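Local structure of uncharacterized protein (Bacteroides ovatus CL02T12C04, 6PTM) at residues K211-L216 against V275-G280; N200-N203 against S209-V212; Y288-E293 against N380-Y385. The protein probably hydrolyses carrageenan from its chain ends, acting as an exo-carrageenase of glycoside hydrolase family 42, here without bound substrate. One frame throughout, in Å; residues are numbered along the deposited sequence.

Contact 1: residues K211-L216 against V275-G280; sequences KVINEL and VPYMAG
Leu-216 and Tyr-277 share a first torsion, CG opposite the carbonyl carbon and next to the backbone N (chi1 -73° and -70°), and their CB atoms meet 3.7 Å apart. From that junction the tyrosine ring runs along the neighbouring helix to Ile-213. There the two branches of the isoleucine divide the work: CD1 lies 4.1 Å from Tyr-277 CE2, while CG2 comes within 3.8 Å of Tyr-277 OH. Both Ile-213 CD1 and Leu-216 CB approach the ring at a slant. Further out along Leu-216, its CD2 methyl reaches the Met-278 chain at two points, 4.0 Å from Met-278 CG and 4.1 Å from Met-278 CE. No hydrogen bond crosses the interface; the side chains meet in van der Waals contact, and Leu-216 and Tyr-277 supply most of the 246 Å² buried. Phe-194 of strand 192-197 touches both Leu-216 and Met-278, and Met-278 also meets Met-196 and Tyr-288. The contact therefore joins helix 210-218, which follows strand 192-197 in the chain, to helix 261-278, which precedes strand 288-292, side by side on the outside of the parallel sheet.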
loop_
_atom_site.group_PDB
_atom_site.type_symbol
_atom_site.label_atom_id
_atom_site.label_comp_id
_atom_site.label_asym_id
_atom_site.label_seq_id
_atom_site.Cartn_x
_atom_site.Cartn_y
_atom_site.Cartn_z
ATOM N N LYS A 211 27.908 17.002 -10.846
ATOM C CA LYS A 211 27.947 15.975 -9.771
ATOM C C LYS A 211 27.002 14.833 -10.150
ATOM O O LYS A 211 27.357 13.652 -9.917
ATOM C CB LYS A 211 27.558 16.599 -8.424
ATOM C CG LYS A 211 27.615 15.667 -7.217
ATOM C CD LYS A 211 27.212 16.332 -5.888
ATOM C CE LYS A 211 27.660 15.588 -4.640
ATOM N N VAL A 212 25.875 15.158 -10.787
ATOM C CA VAL A 212 24.848 14.149 -11.166
ATOM C C VAL A 212 25.343 13.386 -12.400
ATOM O O VAL A 212 25.287 12.141 -12.432
ATOM C CB VAL A 212 23.475 14.833 -11.389
ATOM C CG1 VAL A 212 22.468 13.860 -11.944
ATOM C CG2 VAL A 212 22.953 15.435 -10.110
ATOM N N ILE A 213 25.853 14.091 -13.409
ATOM C CA ILE A 213 26.450 13.406 -14.591
ATOM C C ILE A 213 27.551 12.432 -14.134
ATOM O O ILE A 213 27.581 11.292 -14.644
ATOM C CB ILE A 213 26.980 14.424 -15.611
ATOM C CG1 ILE A 213 25.905 15.421 -16.061
ATOM C CG2 ILE A 213 27.607 13.723 -16.794
ATOM C CD1 ILE A 213 24.705 14.750 -16.680
ATOM N N ASN A 214 28.475 12.884 -13.278
ATOM C CA ASN A 214 29.605 12.051 -12.802
ATOM C C ASN A 214 29.057 10.781 -12.146
ATOM O O ASN A 214 29.586 9.675 -12.452
ATOM C CB ASN A 214 30.496 12.812 -11.818
ATOM C CG ASN A 214 31.376 13.822 -12.527
ATOM O OD1 ASN A 214 31.652 13.659 -13.698
ATOM N ND2 ASN A 214 31.876 14.828 -11.826
ATOM N N GLU A 215 28.036 10.916 -11.300
ATOM C CA GLU A 215 27.469 9.750 -10.584
ATOM C C GLU A 215 26.896 8.787 -11.613
ATOM O O GLU A 215 27.241 7.590 -11.572
ATOM C CB GLU A 215 26.431 10.210 -9.579
ATOM C CG GLU A 215 26.332 9.274 -8.404
ATOM C CD GLU A 215 25.173 9.610 -7.488
ATOM O OE1 GLU A 215 24.841 10.831 -7.338
ATOM O OE2 GLU A 215 24.578 8.661 -6.964
ATOM N N LEU A 216 26.100 9.290 -12.551
ATOM C CA LEU A 216 25.404 8.411 -13.530
ATOM C C LEU A 216 26.413 7.749 -14.467
ATOM O O LEU A 216 26.165 6.623 -14.884
ATOM C CB LEU A 216 24.378 9.220 -14.324
ATOM C CG LEU A 216 23.144 9.607 -13.524
ATOM C CD1 LEU A 216 22.321 10.593 -14.306
ATOM C CD2 LEU A 216 22.337 8.369 -13.159
ATOM N N VAL A 275 18.060 10.404 -17.895
ATOM C CA VAL A 275 17.491 9.050 -18.138
ATOM C C VAL A 275 18.296 8.293 -19.186
ATOM O O VAL A 275 18.449 7.093 -19.003
ATOM C CB VAL A 275 15.971 9.113 -18.406
ATOM C CG1 VAL A 275 15.404 7.842 -19.001
ATOM C CG2 VAL A 275 15.261 9.460 -17.124
ATOM N N PRO A 276 18.917 8.883 -20.245
ATOM C CA PRO A 276 19.769 8.095 -21.142
ATOM C C PRO A 276 20.886 7.284 -20.459
ATOM O O PRO A 276 21.242 6.274 -20.963
ATOM C CB PRO A 276 20.368 9.158 -22.080
ATOM C CG PRO A 276 19.253 10.176 -22.155
ATOM C CD PRO A 276 18.791 10.277 -20.711
ATOM N N TYR A 277 21.387 7.725 -19.315
ATOM C CA TYR A 277 22.428 7.008 -18.545
ATOM C C TYR A 277 21.829 5.827 -17.772
ATOM O O TYR A 277 22.595 4.911 -17.421
ATOM C CB TYR A 277 23.100 7.964 -17.567
ATOM C CG TYR A 277 23.965 9.010 -18.215
ATOM C CD1 TYR A 277 25.219 8.700 -18.706
ATOM C CD2 TYR A 277 23.533 10.317 -18.325
ATOM C CE1 TYR A 277 26.036 9.677 -19.264
ATOM C CE2 TYR A 277 24.327 11.304 -18.890
ATOM C CZ TYR A 277 25.598 10.987 -19.354
ATOM O OH TYR A 277 26.370 11.976 -19.922
ATOM N N MET A 278 20.520 5.843 -17.510
ATOM C CA MET A 278 19.859 4.886 -16.591
ATOM C C MET A 278 19.160 3.800 -17.414
ATOM O O MET A 278 18.805 2.751 -16.807
ATOM C CB MET A 278 18.768 5.548 -15.741
ATOM C CG MET A 278 19.194 6.785 -15.059
ATOM S SD MET A 278 17.870 7.422 -13.995
ATOM C CE MET A 278 18.383 9.127 -13.853
ATOM N N ALA A 279 18.904 4.046 -18.708
ATOM C CA ALA A 279 17.904 3.277 -19.483
ATOM C C ALA A 279 18.316 1.803 -19.527
ATOM O O ALA A 279 19.489 1.509 -19.862
ATOM C CB ALA A 279 17.732 3.844 -20.872
ATOM N N GLY A 280 17.414 0.913 -19.109
ATOM C CA GLY A 280 17.605 -0.542 -19.211
ATOM C C GLY A 280 18.383 -1.088 -18.034
ATOM O O GLY A 280 18.551 -2.304 -17.956
#

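Contact 2: residues N200-N203 against S209-V212; sequences NVIN and SPKV
Asn-200 and Ser-209 bury the most surface here, about 60 Å² each, and are joined through their backbones. Ser-209 N donates to Asn-200 O at 2.8 Å, with an N-H...O angle of 170°. The donor lies in the carbonyl plane, and the C=O...N angle of 157° leaves it only modestly bent from the C=O direction, so distance and direction both indicate a well-formed bond. The side chain of Asn-200 makes a second, apolar contact. Val-212 CG2 sits over the flat face of its amide, 3.5 Å from Asn-200 CG and 3.6 Å from both Asn-200 OD1 and Asn-200 ND2; this near equality shows that the methyl is centred on the group. The amide is held in rotation by a further bond, since Asn-200 OD1 accepts from the backbone N of Thr-197. Ile-202 covers the hydrogen bond from the loop side. Its CG1 lies between the backbone N and the carbonyl carbon (chi1 68°), which leaves CG2 directed at Ser-209, 3.8 Å from Ser-209 N, and lets CD1 reach Pro-210 CD at 4.2 Å. Ser-209 is the N-cap of the helix, and its backbone O receives Val-212 N at 2.9 Å, so the residue held by Asn-200 also starts the first turn. Within the loop, Asn-203 ND2 bonds to Asp-207 OD2. The arrangement is that of a beta-alpha loop, in which Asn-200, just past strand 192-197, accepts from the backbone N of the N-cap residue of helix 210-218, consistent with the (beta/alpha)8 barrel of family 42 enzymes.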
loop_
_atom_site.group_PDB
_atom_site.type_symbol
_atom_site.label_atom_id
_atom_site.label_comp_id
_atom_site.label_asym_id
_atom_site.label_seq_id
_atom_site.Cartn_x
_atom_site.Cartn_y
_atom_site.Cartn_z
ATOM N N ASN A 200 18.670 19.947 -10.081
ATOM C CA ASN A 200 19.894 19.463 -10.781
ATOM C C ASN A 200 19.925 20.039 -12.192
ATOM O O ASN A 200 20.940 19.804 -12.892
ATOM C CB ASN A 200 19.987 17.936 -10.871
ATOM C CG ASN A 200 20.018 17.214 -9.541
ATOM O OD1 ASN A 200 19.449 16.131 -9.426
ATOM N ND2 ASN A 200 20.691 17.787 -8.556
ATOM N N VAL A 201 18.831 20.689 -12.643
ATOM C CA VAL A 201 18.839 21.481 -13.901
ATOM C C VAL A 201 19.357 22.870 -13.513
ATOM O O VAL A 201 18.586 23.626 -12.860
ATOM C CB VAL A 201 17.459 21.572 -14.588
ATOM C CG1 VAL A 201 17.557 22.369 -15.887
ATOM C CG2 VAL A 201 16.851 20.207 -14.865
ATOM N N ILE A 202 20.601 23.201 -13.870
ATOM C CA ILE A 202 21.301 24.376 -13.286
ATOM C C ILE A 202 21.124 25.606 -14.190
ATOM O O ILE A 202 21.521 26.660 -13.743
ATOM C CB ILE A 202 22.788 24.085 -12.948
ATOM C CG1 ILE A 202 23.642 23.879 -14.204
ATOM C CG2 ILE A 202 22.891 22.912 -11.969
ATOM C CD1 ILE A 202 25.093 23.558 -13.934
ATOM N N ASN A 203 20.539 25.486 -15.380
ATOM C CA ASN A 203 20.319 26.716 -16.189
ATOM C C ASN A 203 19.138 26.576 -17.153
ATOM O O ASN A 203 18.605 25.477 -17.330
ATOM C CB ASN A 203 21.580 27.238 -16.889
ATOM C CG ASN A 203 22.230 26.246 -17.825
ATOM O OD1 ASN A 203 21.557 25.563 -18.575
ATOM N ND2 ASN A 203 23.546 26.184 -17.804
ATOM N N SER A 209 23.619 19.467 -13.440
ATOM C CA SER A 209 24.672 19.458 -12.395
ATOM C C SER A 209 25.756 18.429 -12.732
ATOM O O SER A 209 25.481 17.223 -12.831
ATOM C CB SER A 209 24.068 19.169 -11.065
ATOM O OG SER A 209 25.122 18.936 -10.164
ATOM N N PRO A 210 27.024 18.856 -12.926
ATOM C CA PRO A 210 28.143 17.923 -13.123
ATOM C C PRO A 210 28.260 16.776 -12.111
ATOM O O PRO A 210 28.631 15.719 -12.537
ATOM C CB PRO A 210 29.365 18.848 -13.042
ATOM C CG PRO A 210 28.837 20.101 -13.708
ATOM C CD PRO A 210 27.455 20.251 -13.062
ATOM N N LYS A 211 27.908 17.002 -10.846
ATOM C CA LYS A 211 27.947 15.975 -9.771
ATOM C C LYS A 211 27.002 14.833 -10.150
ATOM O O LYS A 211 27.357 13.652 -9.917
ATOM C CB LYS A 211 27.558 16.599 -8.424
ATOM C CG LYS A 211 27.615 15.667 -7.217
ATOM C CD LYS A 211 27.212 16.332 -5.888
ATOM C CE LYS A 211 27.660 15.588 -4.640
ATOM N N VAL A 212 25.875 15.158 -10.787
ATOM C CA VAL A 212 24.848 14.149 -11.166
ATOM C C VAL A 212 25.343 13.386 -12.400
ATOM O O VAL A 212 25.287 12.141 -12.432
ATOM C CB VAL A 212 23.475 14.833 -11.389
ATOM C CG1 VAL A 212 22.468 13.860 -11.944
ATOM C CG2 VAL A 212 22.953 15.435 -10.110
#

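Contact 3: residues Y288-E293 against N380-Y385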
loop_
_atom_site.group_PDB
_atom_site.type_symbol
_atom_site.label_atom_id
_atom_site.label_comp_id
_atom_site.label_asym_id
_atom_site.label_seq_id
_atom_site.Cartn_x
_atom_site.Cartn_y
_atom_site.Cartn_z
ATOM N N TYR A 288 10.485 3.993 -12.026
ATOM C CA TYR A 288 10.669 5.442 -11.820
ATOM C C TYR A 288 9.508 5.957 -10.969
ATOM O O TYR A 288 8.316 5.903 -11.374
ATOM C CB TYR A 288 10.737 6.165 -13.167
ATOM C CG TYR A 288 11.888 5.778 -14.054
ATOM C CD1 TYR A 288 11.854 4.593 -14.786
ATOM C CD2 TYR A 288 12.964 6.633 -14.244
ATOM C CE1 TYR A 288 12.893 4.240 -15.632
ATOM C CE2 TYR A 288 14.012 6.295 -15.093
ATOM C CZ TYR A 288 13.972 5.095 -15.787
ATOM O OH TYR A 288 14.957 4.735 -16.654
ATOM N N MET A 289 9.856 6.445 -9.786
ATOM C CA MET A 289 8.878 6.918 -8.776
ATOM C C MET A 289 8.640 8.407 -9.017
ATOM O O MET A 289 9.586 9.195 -8.810
ATOM C CB MET A 289 9.467 6.650 -7.392
ATOM C CG MET A 289 8.437 6.501 -6.303
ATOM S SD MET A 289 7.756 8.061 -5.815
ATOM C CE MET A 289 9.182 9.020 -5.301
ATOM N N LEU A 290 7.464 8.785 -9.515
ATOM C CA LEU A 290 7.296 10.103 -10.172
ATOM C C LEU A 290 7.067 11.207 -9.134
ATOM O O LEU A 290 7.357 12.351 -9.476
ATOM C CB LEU A 290 6.154 10.085 -11.194
ATOM C CG LEU A 290 6.323 9.104 -12.349
ATOM C CD1 LEU A 290 5.120 9.151 -13.278
ATOM C CD2 LEU A 290 7.613 9.350 -13.111
ATOM N N CYS A 291 6.597 10.886 -7.925
ATOM C CA CYS A 291 6.474 11.878 -6.840
ATOM C C CYS A 291 6.223 11.166 -5.504
ATOM O O CYS A 291 5.417 10.202 -5.467
ATOM C CB CYS A 291 5.325 12.852 -7.111
ATOM S SG CYS A 291 5.341 14.316 -6.038
ATOM N N ASN A 292 6.842 11.702 -4.456
ATOM C CA ASN A 292 6.615 11.413 -3.017
ATOM C C ASN A 292 5.300 12.056 -2.518
ATOM O O ASN A 292 5.267 13.288 -2.401
ATOM C CB ASN A 292 7.800 11.996 -2.242
ATOM C CG ASN A 292 7.789 11.635 -0.778
ATOM O OD1 ASN A 292 8.453 10.680 -0.324
ATOM N ND2 ASN A 292 7.035 12.406 -0.039
ATOM N N GLU A 293 4.308 11.256 -2.123
ATOM C CA GLU A 293 3.056 11.687 -1.429
ATOM C C GLU A 293 2.518 12.948 -2.090
ATOM O O GLU A 293 2.358 13.989 -1.444
ATOM C CB GLU A 293 3.278 11.944 0.062
ATOM C CG GLU A 293 3.661 10.681 0.827
ATOM C CD GLU A 293 3.454 10.785 2.334
ATOM O OE1 GLU A 293 3.453 11.932 2.841
ATOM O OE2 GLU A 293 3.301 9.736 2.977
ATOM N N ASN A 380 5.561 10.065 -20.000
ATOM C CA ASN A 380 5.825 10.119 -21.469
ATOM C C ASN A 380 7.214 10.713 -21.715
ATOM O O ASN A 380 7.893 10.199 -22.600
ATOM C CB ASN A 380 4.734 10.810 -22.283
ATOM C CG ASN A 380 3.396 10.125 -22.109
ATOM O OD1 ASN A 380 3.325 8.906 -21.876
ATOM N ND2 ASN A 380 2.329 10.914 -22.147
ATOM N N GLU A 381 7.694 11.650 -20.893
ATOM C CA GLU A 381 9.079 12.177 -21.042
ATOM C C GLU A 381 10.104 11.075 -20.752
ATOM O O GLU A 381 11.015 10.906 -21.601
ATOM C CB GLU A 381 9.333 13.430 -20.208
ATOM C CG GLU A 381 8.476 14.601 -20.649
ATOM C CD GLU A 381 8.751 15.080 -22.068
ATOM O OE1 GLU A 381 9.803 15.672 -22.281
ATOM O OE2 GLU A 381 7.970 14.739 -22.976
ATOM N N ILE A 382 9.944 10.324 -19.655
ATOM C CA ILE A 382 10.871 9.221 -19.285
ATOM C C ILE A 382 10.891 8.208 -20.427
ATOM O O ILE A 382 11.995 7.862 -20.852
ATOM C CB ILE A 382 10.507 8.590 -17.933
ATOM C CG1 ILE A 382 10.736 9.580 -16.787
ATOM C CG2 ILE A 382 11.256 7.294 -17.708
ATOM C CD1 ILE A 382 10.091 9.177 -15.499
ATOM N N ARG A 383 9.726 7.826 -20.970
ATOM C CA ARG A 383 9.621 6.767 -22.003
ATOM C C ARG A 383 10.360 7.142 -23.299
ATOM O O ARG A 383 10.805 6.191 -23.956
ATOM C CB ARG A 383 8.159 6.405 -22.269
ATOM C CG ARG A 383 7.532 5.661 -21.101
ATOM C CD ARG A 383 7.819 4.170 -21.106
ATOM N NE ARG A 383 7.215 3.593 -22.288
ATOM C CZ ARG A 383 5.918 3.405 -22.453
ATOM N NH1 ARG A 383 5.083 3.706 -21.471
ATOM N NH2 ARG A 383 5.472 2.917 -23.607
ATOM N N LYS A 384 10.504 8.435 -23.624
ATOM C CA LYS A 384 11.287 8.947 -24.783
ATOM C C LYS A 384 12.742 8.494 -24.682
ATOM O O LYS A 384 13.286 8.218 -25.720
ATOM C CB LYS A 384 11.313 10.470 -24.862
ATOM C CG LYS A 384 9.980 11.066 -25.289
ATOM C CD LYS A 384 10.007 12.552 -25.565
ATOM C CE LYS A 384 8.605 13.101 -25.766
ATOM N NZ LYS A 384 8.635 14.571 -25.699
ATOM N N TYR A 385 13.323 8.420 -23.481
ATOM C CA TYR A 385 14.746 8.061 -23.258
ATOM C C TYR A 385 14.879 6.619 -22.752
ATOM O O TYR A 385 15.914 5.994 -23.018
ATOM C CB TYR A 385 15.389 9.160 -22.416
ATOM C CG TYR A 385 15.200 10.510 -23.051
ATOM C CD1 TYR A 385 14.180 11.365 -22.660
ATOM C CD2 TYR A 385 15.958 10.865 -24.149
ATOM C CE1 TYR A 385 13.973 12.584 -23.283
ATOM C CE2 TYR A 385 15.759 12.074 -24.792
ATOM C CZ TYR A 385 14.753 12.922 -24.369
ATOM O OH TYR A 385 14.609 14.102 -25.014
#
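Ile-382 lays its CG2 methyl squarely over one face of the Tyr-288 ring. The methyl carbon is 3.7 Å from the ring centroid and only 3° off the ring normal, the geometry of a CH-pi contact. Its position over the centre is confirmed by its nearly equal separations from the ring carbons. The same side chain serves a second residue with its other branch. With CG2 opposite the backbone N and CG1 opposite the carbonyl carbon (chi1 -67°), the branches diverge, and CD1 lies at the CB end of the ring, 3.9 Å from Tyr-288 CB and 3.4 Å from Leu-290 CD2. This last separation is shorter than usual for two carbons, so the methyls are pressed tightly together. Tyr-288 and Leu-290 turn to the helix, whereas Met-289 turns away, as expected on a strand. The phenol end of the ring has its own partner, Asp-386, whose OD2 is hydrogen-bonded to Tyr-288 OH. Were Tyr-288 replaced by an alanine, Ile-382 CG2 would probably lose the ring face it rests on, and Asp-386 its phenol partner, opening a gap between strand and helix. Elsewhere on helix 358-385, Lys-384 NZ forms a 2.8 Å salt bridge to the syn lone pair of Glu-381 OE2, and Glu-381 OE1 bonds to Ser-268. Strand 288-292 leads into the pair Asn-292 and Glu-293, reminiscent of the Asn-Glu at the end of the fourth barrel strand in clan GH-A. The contacts across the two segments are between apolar side-chain carbons and the ring, with no hydrogen bond, and bury 140 Å²; the chemistry thus implies that shape and ring-face dispersion hold strand to helix, while the tyrosine hydroxyl is satisfied by Asp-386, outside the apolar contact.

How the contacts relate
Along the chain, contact 2 and contact 1 overlap on helix 210-218, sharing Lys-211 and Val-212, and contact 3 opens only after both have closed. Centres of contacts 1 and 2 are about 12 Å apart, those of 1 and 3 about 14 Å, and those of 2 and 3 about 18 Å. Contacts 1 and 3 touch where Val-275 and Pro-276 pack on Tyr-385, so helices 210-218, 261-278 and 358-385 form a continuous row flanking the parallel sheet that contains strands 192-197 and 288-292. Contact 2 lies at the surface end of this row and contact 3 at its buried end, consistent with helices packed outside the strands of a (beta/alpha)8 barrel.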